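Local coordinates for BauA (Acinetobacter baumannii, PDB 6HCP), which is an outer-membrane TonB-dependent receptor that probably carries the ferric complex of the siderophore preacinetobactin across the outer membrane, at residues S645-R657 with F669-A683. Sequence-based numbering, arbitrary orientation.
Sequences SVPGRTLLDVGAR and FRANIYNLTNKAYWA. With C8E ((hydroxyethyloxy)tri(ethyloxy)octane), chain B; EDO (1,2-ethanediol), chain K; EDO (1,2-ethanediol), chain X.
The strands of 645-657 and 669-683 run antiparallel, their axes 4.7 Å apart at the closest and 173° between directions, with backbone hydrogen bonds pairing Val654 with Ile673 and Ala656 with Ala671. Gly655 suits its place because a side chain there would run into ND2 of Asn672. Where the second strand ends, Asp653 takes over from the backbone: its OD1, met nearly along the C-O axis, accepts from Asn675 N at 2.9 Å. Leu676 N then bonds to Leu652 O at 2.8 Å, and Asn678 N to Asn675 O closes the type I turn 675-678. Leu676, with CG held between its backbone N and carbonyl carbon (chi1 82°), pushes CD2 tightly against Leu652 CB (3.4 Å) and onto Val654 CG1. A water joins Leu652 N, Asn675 OD1 and Thr677 N. Farther along, Arg649 bends at chi2 and chi3 to lay CD over one face of the Tyr681 ring, 4.0 Å from its centroid, a CH-pi contact; its guanidinium, tilted 23° from the ring plane, has Tyr681 CD2 over one face and reaches Gln636 and Tyr92. Leu651 CD1 packs on Tyr681 CE1. The hairpin belongs to the transmembrane barrel, flanked by strands 622-637 and 697-705; inward, Arg670 salt-bridges Asp74 of plug helix 69-75, and Tyr674 OH hydrogen-bonds Lys75 O.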
ATOM      1  N   SER A 645      20.217  -4.030 -22.016  1.00 24.65           N
ATOM      2  CA  SER A 645      20.251  -4.452 -20.622  1.00 23.09           C
ATOM      3  C   SER A 645      19.020  -3.912 -19.885  1.00 26.16           C
ATOM      4  O   SER A 645      18.337  -3.023 -20.378  1.00 25.38           O
ATOM      5  CB  SER A 645      21.503  -3.994 -19.957  1.00 26.05           C
ATOM      6  OG  SER A 645      21.546  -2.585 -19.901  1.00 28.41           O
ATOM      7  N   VAL A 646      18.764  -4.504 -18.714  1.00 23.90           N
ATOM      8  CA  VAL A 646      17.789  -3.998 -17.775  1.00 24.35           C
ATOM      9  C   VAL A 646      18.498  -3.749 -16.460  1.00 25.79           C
ATOM     10  O   VAL A 646      19.443  -4.439 -16.099  1.00 25.21           O
ATOM     11  CB  VAL A 646      16.609  -4.961 -17.590  1.00 24.40           C
ATOM     12  CG1 VAL A 646      15.831  -5.108 -18.867  1.00 27.49           C
ATOM     13  CG2 VAL A 646      17.063  -6.322 -17.068  1.00 25.81           C
ATOM     14  N   PRO A 647      18.030  -2.756 -15.682  1.00 25.77           N
ATOM     15  CA  PRO A 647      18.715  -2.371 -14.459  1.00 27.30           C
ATOM     16  C   PRO A 647      18.509  -3.415 -13.349  1.00 25.12           C
ATOM     17  O   PRO A 647      17.583  -4.229 -13.406  1.00 27.87           O
ATOM     18  CB  PRO A 647      18.067  -1.025 -14.073  1.00 29.34           C
ATOM     19  CG  PRO A 647      16.753  -1.018 -14.794  1.00 34.82           C
ATOM     20  CD  PRO A 647      16.985  -1.795 -16.080  1.00 30.11           C
ATOM     21  N   GLY A 648      19.306  -3.285 -12.299  1.00 30.49           N
ATOM     22  CA  GLY A 648      19.035  -3.996 -11.060  1.00 34.37           C
ATOM     23  C   GLY A 648      17.689  -3.593 -10.473  1.00 38.58           C
ATOM     24  O   GLY A 648      17.060  -2.631 -10.911  1.00 32.56           O
ATOM     25  N   ARG A 649      17.200  -4.389  -9.529  1.00 28.51           N
ATOM     26  CA  ARG A 649      16.058  -3.989  -8.717  1.00 28.78           C
ATOM     27  C   ARG A 649      16.222  -4.576  -7.317  1.00 27.33           C
ATOM     28  O   ARG A 649      16.986  -5.530  -7.091  1.00 23.73           O
ATOM     29  CB  ARG A 649      14.728  -4.368  -9.375  1.00 30.95           C
ATOM     30  CG  ARG A 649      14.208  -5.761  -9.062  1.00 31.48           C
ATOM     31  CD  ARG A 649      14.902  -6.895  -9.803  1.00 31.85           C
ATOM     32  NE  ARG A 649      15.005  -6.659 -11.236  1.00 40.91           N
ATOM     33  CZ  ARG A 649      15.483  -7.542 -12.120  1.00 46.29           C
ATOM     34  NH1 ARG A 649      15.665  -7.146 -13.376  1.00 25.87           N
ATOM     35  NH2 ARG A 649      15.725  -8.803 -11.745  1.00 27.15           N
ATOM     36  N   THR A 650      15.551  -3.928  -6.372  1.00 21.97           N
ATOM     37  CA  THR A 650      15.551  -4.336  -4.973  1.00 23.32           C
ATOM     38  C   THR A 650      14.104  -4.561  -4.568  1.00 25.26           C
ATOM     39  O   THR A 650      13.277  -3.688  -4.747  1.00 27.54           O
ATOM     40  CB  THR A 650      16.263  -3.299  -4.090  1.00 26.68           C
ATOM     41  OG1 THR A 650      17.647  -3.286  -4.415  1.00 25.54           O
ATOM     42  CG2 THR A 650      16.152  -3.615  -2.616  1.00 24.40           C
ATOM     43  N   LEU A 651      13.799  -5.770  -4.100  1.00 24.04           N
ATOM     44  CA  LEU A 651      12.451  -6.140  -3.707  1.00 22.88           C
ATOM     45  C   LEU A 651      12.407  -6.371  -2.191  1.00 22.92           C
ATOM     46  O   LEU A 651      13.330  -6.940  -1.617  1.00 25.49           O
ATOM     47  CB  LEU A 651      12.036  -7.400  -4.478  1.00 25.11           C
ATOM     48  CG  LEU A 651      12.126  -7.284  -6.007  1.00 25.89           C
ATOM     49  CD1 LEU A 651      11.717  -8.591  -6.670  1.00 29.21           C
ATOM     50  CD2 LEU A 651      11.264  -6.143  -6.536  1.00 26.14           C
ATOM     51  N   LEU A 652      11.281  -5.977  -1.579  1.00 23.86           N
ATOM     52  CA  LEU A 652      11.036  -6.165  -0.171  1.00 25.64           C
ATOM     53  C   LEU A 652       9.852  -7.106  -0.002  1.00 22.94           C
ATOM     54  O   LEU A 652       8.860  -6.977  -0.707  1.00 24.57           O
ATOM     55  CB  LEU A 652      10.710  -4.830   0.495  1.00 25.63           C
ATOM     56  CG  LEU A 652      11.790  -3.754   0.425  1.00 28.87           C
ATOM     57  CD1 LEU A 652      11.308  -2.501   1.162  1.00 30.53           C
ATOM     58  CD2 LEU A 652      13.097  -4.240   1.000  1.00 30.86           C
ATOM     59  N   ASP A 653       9.924  -7.940   1.038  1.00 24.82           N
ATOM     60  CA  ASP A 653       8.807  -8.761   1.458  1.00 26.12           C
ATOM     61  C   ASP A 653       8.649  -8.594   2.981  1.00 26.38           C
ATOM     62  O   ASP A 653       9.623  -8.418   3.692  1.00 25.49           O
ATOM     63  CB  ASP A 653       9.012 -10.237   1.086  1.00 27.96           C
ATOM     64  CG  ASP A 653       9.614 -10.472  -0.291  1.00 30.37           C
ATOM     65  OD1 ASP A 653       9.022  -9.984  -1.300  1.00 28.97           O
ATOM     66  OD2 ASP A 653      10.628 -11.223  -0.356  1.00 31.41           O
ATOM     67  N   VAL A 654       7.427  -8.765   3.472  1.00 24.66           N
ATOM     68  CA  VAL A 654       7.190  -8.761   4.924  1.00 28.42           C
ATOM     69  C   VAL A 654       6.186  -9.850   5.269  1.00 25.35           C
ATOM     70  O   VAL A 654       5.348 -10.230   4.467  1.00 26.50           O
ATOM     71  CB  VAL A 654       6.682  -7.391   5.408  1.00 29.70           C
ATOM     72  CG1 VAL A 654       7.770  -6.341   5.310  1.00 40.67           C
ATOM     73  CG2 VAL A 654       5.429  -6.967   4.660  1.00 33.09           C
ATOM     74  N   GLY A 655       6.213 -10.264   6.537  1.00 31.05           N
ATOM     75  CA  GLY A 655       5.256 -11.235   6.987  1.00 31.55           C
ATOM     76  C   GLY A 655       5.053 -11.189   8.491  1.00 30.14           C
ATOM     77  O   GLY A 655       5.875 -10.651   9.218  1.00 27.82           O
ATOM     78  N   ALA A 656       3.992 -11.860   8.932  1.00 31.32           N
ATOM     79  CA  ALA A 656       3.777 -12.110  10.347  1.00 33.44           C
ATOM     80  C   ALA A 656       3.182 -13.508  10.505  1.00 26.90           C
ATOM     81  O   ALA A 656       2.407 -13.989   9.655  1.00 28.21           O
ATOM     82  CB  ALA A 656       2.888 -11.036  10.945  1.00 33.50           C
ATOM     83  N   ARG A 657       3.529 -14.136  11.627  1.00 28.68           N
ATOM     84  CA  ARG A 657       3.047 -15.443  11.980  1.00 30.65           C
ATOM     85  C   ARG A 657       2.649 -15.439  13.464  1.00 29.91           C
ATOM     86  O   ARG A 657       3.350 -14.873  14.271  1.00 30.29           O
ATOM     87  CB  ARG A 657       4.164 -16.458  11.724  1.00 33.65           C
ATOM     88  CG  ARG A 657       3.827 -17.918  11.999  1.00 38.43           C
ATOM     89  CD  ARG A 657       4.845 -18.840  11.321  1.00 38.18           C
ATOM     90  NE  ARG A 657       6.182 -18.774  11.903  1.00 36.42           N
ATOM     91  CZ  ARG A 657       7.287 -18.347  11.286  1.00 36.66           C
ATOM     92  NH1 ARG A 657       8.449 -18.503  11.887  1.00 33.19           N
ATOM     93  NH2 ARG A 657       7.234 -17.683  10.145  1.00 32.00           N
ATOM     94  N   PHE A 669      -1.370 -19.035  12.256  1.00 30.85           N
ATOM     95  CA  PHE A 669      -1.815 -18.028  11.300  1.00 32.00           C
ATOM     96  C   PHE A 669      -0.584 -17.423  10.613  1.00 29.85           C
ATOM     97  O   PHE A 669       0.399 -17.128  11.279  1.00 28.99           O
ATOM     98  CB  PHE A 669      -2.565 -16.899  12.007  1.00 31.59           C
ATOM     99  CG  PHE A 669      -3.774 -17.338  12.797  1.00 33.08           C
ATOM    100  CD1 PHE A 669      -3.638 -17.804  14.098  1.00 40.03           C
ATOM    101  CD2 PHE A 669      -5.030 -17.339  12.227  1.00 36.17           C
ATOM    102  CE1 PHE A 669      -4.741 -18.259  14.808  1.00 42.21           C
ATOM    103  CE2 PHE A 669      -6.136 -17.767  12.946  1.00 40.79           C
ATOM    104  CZ  PHE A 669      -5.987 -18.244  14.228  1.00 40.46           C
ATOM    105  N   ARG A 670      -0.662 -17.244   9.290  1.00 31.40           N
ATOM    106  CA  ARG A 670       0.441 -16.688   8.518  1.00 29.87           C
ATOM    107  C   ARG A 670      -0.109 -15.648   7.545  1.00 25.19           C
ATOM    108  O   ARG A 670      -1.143 -15.849   6.889  1.00 29.65           O
ATOM    109  CB  ARG A 670       1.191 -17.774   7.738  1.00 29.56           C
ATOM    110  CG  ARG A 670       1.960 -18.757   8.600  1.00 29.05           C
ATOM    111  CD  ARG A 670       2.573 -19.903   7.801  1.00 31.94           C
ATOM    112  NE  ARG A 670       3.451 -20.721   8.618  1.00 32.30           N
ATOM    113  CZ  ARG A 670       3.164 -21.948   9.030  1.00 35.17           C
ATOM    114  NH1 ARG A 670       1.941 -22.435   8.901  1.00 34.91           N
ATOM    115  NH2 ARG A 670       4.117 -22.683   9.567  1.00 35.11           N
ATOM    116  N   ALA A 671       0.634 -14.549   7.436  1.00 27.47           N
ATOM    117  CA  ALA A 671       0.345 -13.485   6.516  1.00 28.78           C
ATOM    118  C   ALA A 671       1.669 -13.065   5.880  1.00 27.04           C
ATOM    119  O   ALA A 671       2.625 -12.831   6.598  1.00 28.08           O
ATOM    120  CB  ALA A 671      -0.310 -12.314   7.222  1.00 33.98           C
ATOM    121  N   ASN A 672       1.664 -12.914   4.545  1.00 26.62           N
ATOM    122  CA  ASN A 672       2.865 -12.528   3.797  1.00 30.53           C
ATOM    123  C   ASN A 672       2.472 -11.572   2.669  1.00 25.23           C
ATOM    124  O   ASN A 672       1.432 -11.747   2.039  1.00 29.65           O
ATOM    125  CB  ASN A 672       3.588 -13.725   3.173  1.00 28.56           C
ATOM    126  CG  ASN A 672       4.200 -14.638   4.199  1.00 32.29           C
ATOM    127  OD1 ASN A 672       3.486 -15.461   4.789  1.00 34.35           O
ATOM    128  ND2 ASN A 672       5.407 -14.285   4.604  1.00 31.31           N
ATOM    129  N   ILE A 673       3.304 -10.544   2.475  1.00 27.33           N
ATOM    130  CA  ILE A 673       3.249  -9.699   1.311  1.00 26.53           C
ATOM    131  C   ILE A 673       4.604  -9.811   0.614  1.00 25.93           C
ATOM    132  O   ILE A 673       5.620  -9.492   1.199  1.00 28.18           O
ATOM    133  CB  ILE A 673       2.941  -8.221   1.655  1.00 28.83           C
ATOM    134  CG1 ILE A 673       1.707  -8.084   2.553  1.00 36.64           C
ATOM    135  CG2 ILE A 673       2.793  -7.414   0.369  1.00 27.45           C
ATOM    136  CD1 ILE A 673       1.427  -6.659   2.990  1.00 38.71           C
ATOM    137  N   TYR A 674       4.571 -10.216  -0.658  1.00 26.75           N
ATOM    138  CA  TYR A 674       5.757 -10.269  -1.498  1.00 26.80           C
ATOM    139  C   TYR A 674       5.745  -9.068  -2.453  1.00 21.52           C
ATOM    140  O   TYR A 674       4.691  -8.713  -2.978  1.00 25.10           O
ATOM    141  CB  TYR A 674       5.774 -11.620  -2.227  1.00 26.38           C
ATOM    142  CG  TYR A 674       6.082 -12.785  -1.319  1.00 27.48           C
ATOM    143  CD1 TYR A 674       7.373 -13.024  -0.885  1.00 28.04           C
ATOM    144  CD2 TYR A 674       5.071 -13.582  -0.801  1.00 29.82           C
ATOM    145  CE1 TYR A 674       7.653 -13.999   0.054  1.00 30.65           C
ATOM    146  CE2 TYR A 674       5.343 -14.603   0.096  1.00 26.53           C
ATOM    147  CZ  TYR A 674       6.637 -14.805   0.540  1.00 30.55           C
ATOM    148  OH  TYR A 674       6.948 -15.806   1.415  1.00 31.32           O
ATOM    149  N   ASN A 675       6.932  -8.598  -2.827  1.00 23.05           N
ATOM    150  CA  ASN A 675       7.109  -7.392  -3.622  1.00 25.55           C
ATOM    151  C   ASN A 675       6.215  -6.279  -3.039  1.00 23.13           C
ATOM    152  O   ASN A 675       5.345  -5.730  -3.707  1.00 23.52           O
ATOM    153  CB  ASN A 675       6.844  -7.629  -5.108  1.00 23.37           C
ATOM    154  CG  ASN A 675       7.264  -6.447  -5.952  1.00 23.79           C
ATOM    155  OD1 ASN A 675       7.876  -5.513  -5.433  1.00 24.06           O
ATOM    156  ND2 ASN A 675       6.931  -6.466  -7.237  1.00 21.83           N
ATOM    157  N   LEU A 676       6.454  -5.953  -1.774  1.00 23.47           N
ATOM    158  CA  LEU A 676       5.553  -5.046  -1.059  1.00 26.72           C
ATOM    159  C   LEU A 676       5.572  -3.638  -1.666  1.00 25.15           C
ATOM    160  O   LEU A 676       4.557  -2.939  -1.581  1.00 27.39           O
ATOM    161  CB  LEU A 676       5.874  -5.063   0.434  1.00 32.55           C
ATOM    162  CG  LEU A 676       7.019  -4.205   0.946  1.00 43.64           C
ATOM    163  CD1 LEU A 676       6.508  -2.850   1.400  1.00 47.15           C
ATOM    164  CD2 LEU A 676       7.700  -4.911   2.116  1.00 46.95           C
ATOM    165  N   THR A 677       6.667  -3.240  -2.324  1.00 23.05           N
ATOM    166  CA  THR A 677       6.708  -1.913  -2.971  1.00 26.72           C
ATOM    167  C   THR A 677       6.064  -1.930  -4.357  1.00 26.10           C
ATOM    168  O   THR A 677       5.844  -0.864  -4.939  1.00 24.91           O
ATOM    169  CB  THR A 677       8.125  -1.339  -3.070  1.00 24.53           C
ATOM    170  OG1 THR A 677       8.860  -2.050  -4.070  1.00 26.96           O
ATOM    171  CG2 THR A 677       8.862  -1.343  -1.749  1.00 26.10           C
ATOM    172  N   ASN A 678       5.650  -3.115  -4.828  1.00 24.18           N
ATOM    173  CA  ASN A 678       4.997  -3.298  -6.144  1.00 23.27           C
ATOM    174  C   ASN A 678       5.888  -2.755  -7.262  1.00 26.50           C
ATOM    175  O   ASN A 678       5.409  -2.121  -8.205  1.00 26.73           O
ATOM    176  CB  ASN A 678       3.609  -2.666  -6.194  1.00 25.83           C
ATOM    177  CG  ASN A 678       2.731  -3.240  -7.276  1.00 29.66           C
ATOM    178  OD1 ASN A 678       2.828  -4.427  -7.615  1.00 27.09           O
ATOM    179  ND2 ASN A 678       1.922  -2.383  -7.879  1.00 32.76           N
ATOM    180  N   LYS A 679       7.187  -3.033  -7.155  1.00 23.89           N
ATOM    181  CA  LYS A 679       8.139  -2.622  -8.144  1.00 24.90           C
ATOM    182  C   LYS A 679       7.833  -3.297  -9.483  1.00 24.39           C
ATOM    183  O   LYS A 679       7.769  -4.514  -9.564  1.00 25.14           O
ATOM    184  CB  LYS A 679       9.551  -2.984  -7.691  1.00 26.62           C
ATOM    185  CG  LYS A 679      10.657  -2.647  -8.685  1.00 26.87           C
ATOM    186  CD  LYS A 679      10.859  -1.153  -8.913  1.00 27.40           C
ATOM    187  CE  LYS A 679      12.061  -0.859  -9.788  1.00 29.36           C
ATOM    188  NZ  LYS A 679      12.022   0.524 -10.314  1.00 32.10           N
ATOM    189  N   ALA A 680       7.766  -2.485 -10.542  1.00 25.62           N
ATOM    190  CA  ALA A 680       7.678  -2.962 -11.932  1.00 25.15           C
ATOM    191  C   ALA A 680       9.099  -3.126 -12.482  1.00 26.66           C
ATOM    192  O   ALA A 680       9.882  -2.180 -12.470  1.00 24.32           O
ATOM    193  CB  ALA A 680       6.881  -1.989 -12.763  1.00 27.70           C
ATOM    194  N   TYR A 681       9.430  -4.330 -12.947  1.00 23.59           N
ATOM    195  CA  TYR A 681      10.736  -4.550 -13.559  1.00 23.95           C
ATOM    196  C   TYR A 681      10.638  -5.594 -14.667  1.00 25.18           C
ATOM    197  O   TYR A 681       9.820  -6.533 -14.605  1.00 22.96           O
ATOM    198  CB  TYR A 681      11.757  -4.983 -12.502  1.00 24.53           C
ATOM    199  CG  TYR A 681      11.466  -6.299 -11.830  1.00 25.16           C
ATOM    200  CD1 TYR A 681      10.628  -6.364 -10.727  1.00 26.21           C
ATOM    201  CD2 TYR A 681      12.030  -7.490 -12.287  1.00 25.33           C
ATOM    202  CE1 TYR A 681      10.388  -7.557 -10.063  1.00 23.69           C
ATOM    203  CE2 TYR A 681      11.776  -8.694 -11.647  1.00 24.29           C
ATOM    204  CZ  TYR A 681      10.979  -8.725 -10.513  1.00 26.25           C
ATOM    205  OH  TYR A 681      10.675  -9.905  -9.900  1.00 25.49           O
ATOM    206  N   TRP A 682      11.511  -5.423 -15.666  1.00 24.29           N
ATOM    207  CA  TRP A 682      11.780  -6.421 -16.706  1.00 23.37           C
ATOM    208  C   TRP A 682      12.867  -7.366 -16.194  1.00 23.12           C
ATOM    209  O   TRP A 682      13.864  -6.917 -15.652  1.00 24.38           O
ATOM    210  CB  TRP A 682      12.289  -5.759 -17.994  1.00 25.99           C
ATOM    211  CG  TRP A 682      11.363  -4.808 -18.683  1.00 22.06           C
ATOM    212  CD1 TRP A 682      11.615  -3.494 -18.968  1.00 25.47           C
ATOM    213  CD2 TRP A 682      10.164  -5.157 -19.398  1.00 23.18           C
ATOM    214  NE1 TRP A 682      10.597  -2.983 -19.726  1.00 24.76           N
ATOM    215  CE2 TRP A 682       9.699  -3.975 -20.012  1.00 24.53           C
ATOM    216  CE3 TRP A 682       9.384  -6.321 -19.490  1.00 23.91           C
ATOM    217  CZ2 TRP A 682       8.578  -3.966 -20.836  1.00 24.51           C
ATOM    218  CZ3 TRP A 682       8.263  -6.305 -20.285  1.00 25.65           C
ATOM    219  CH2 TRP A 682       7.866  -5.139 -20.945  1.00 26.64           C
ATOM    220  N   ALA A 683      12.749  -8.638 -16.570  1.00 23.63           N
ATOM    221  CA  ALA A 683      13.856  -9.603 -16.427  1.00 22.07           C
ATOM    222  C   ALA A 683      13.695 -10.650 -17.529  1.00 22.56           C
ATOM    223  O   ALA A 683      12.658 -10.701 -18.186  1.00 24.44           O
ATOM    224  CB  ALA A 683      13.828 -10.231 -15.060  1.00 21.80           C
TER
HETATM  225  C1  C8E B 827      31.697 -12.305  -0.726  1.00 60.20           C
HETATM  226  C2  C8E B 827      31.283 -10.864  -0.880  1.00 63.07           C
HETATM  227  C3  C8E B 827      30.430 -10.644  -2.125  1.00 54.75           C
HETATM  228  C4  C8E B 827      29.983  -9.183  -2.194  1.00 63.17           C
HETATM  229  C5  C8E B 827      28.985  -8.927  -3.318  1.00 64.66           C
HETATM  230  C6  C8E B 827      28.149  -7.677  -3.053  1.00 58.87           C
HETATM  231  C7  C8E B 827      26.963  -7.600  -4.007  1.00 61.68           C
HETATM  232  C8  C8E B 827      25.846  -6.665  -3.515  1.00 50.90           C
HETATM  233  O9  C8E B 827      25.175  -6.036  -4.600  1.00 48.35           O
HETATM  234  C10 C8E B 827      23.744  -5.947  -4.540  1.00 41.83           C
HETATM  235  C11 C8E B 827      23.167  -5.290  -5.783  1.00 47.66           C
HETATM  236  O12 C8E B 827      22.910  -3.891  -5.640  1.00 53.96           O
HETATM  237  C13 C8E B 827      23.650  -3.090  -6.611  1.00 79.35           C
HETATM  238  C14 C8E B 827      22.753  -2.391  -7.658  1.00 87.85           C
HETATM  239  O15 C8E B 827      23.310  -2.242  -9.002  1.00 78.65           O
HETATM  240  C16 C8E B 827      22.303  -1.922 -10.021  1.00 42.91           C
HETATM  241  C17 C8E B 827      22.796  -1.845 -11.501  1.00 43.03           C
HETATM  242  O18 C8E B 827      21.699  -1.268 -12.283  1.00 38.71           O
HETATM  243  C1  EDO K 808       4.577 -16.169   7.788  1.00 37.67           C
HETATM  244  O1  EDO K 808       5.265 -17.429   8.124  1.00 39.75           O
HETATM  245  C2  EDO K 808       5.529 -15.010   8.145  1.00 46.61           C
HETATM  246  O2  EDO K 808       6.702 -15.039   7.302  1.00 51.22           O
HETATM  247  C1  EDO X 821      19.937  -0.512 -22.178  1.00 47.90           C
HETATM  248  O1  EDO X 821      19.203  -1.370 -23.056  1.00 30.46           O
HETATM  249  C2  EDO X 821      21.278  -0.148 -22.786  1.00 55.23           C
HETATM  250  O2  EDO X 821      21.133  -0.082 -24.212  1.00 57.09           O
HETATM  251  O   HOH W   1       9.275  -4.589  -3.225  1.00 23.61           O
HETATM  252  O   HOH W   2       6.786 -12.425   2.966  1.00 51.36           O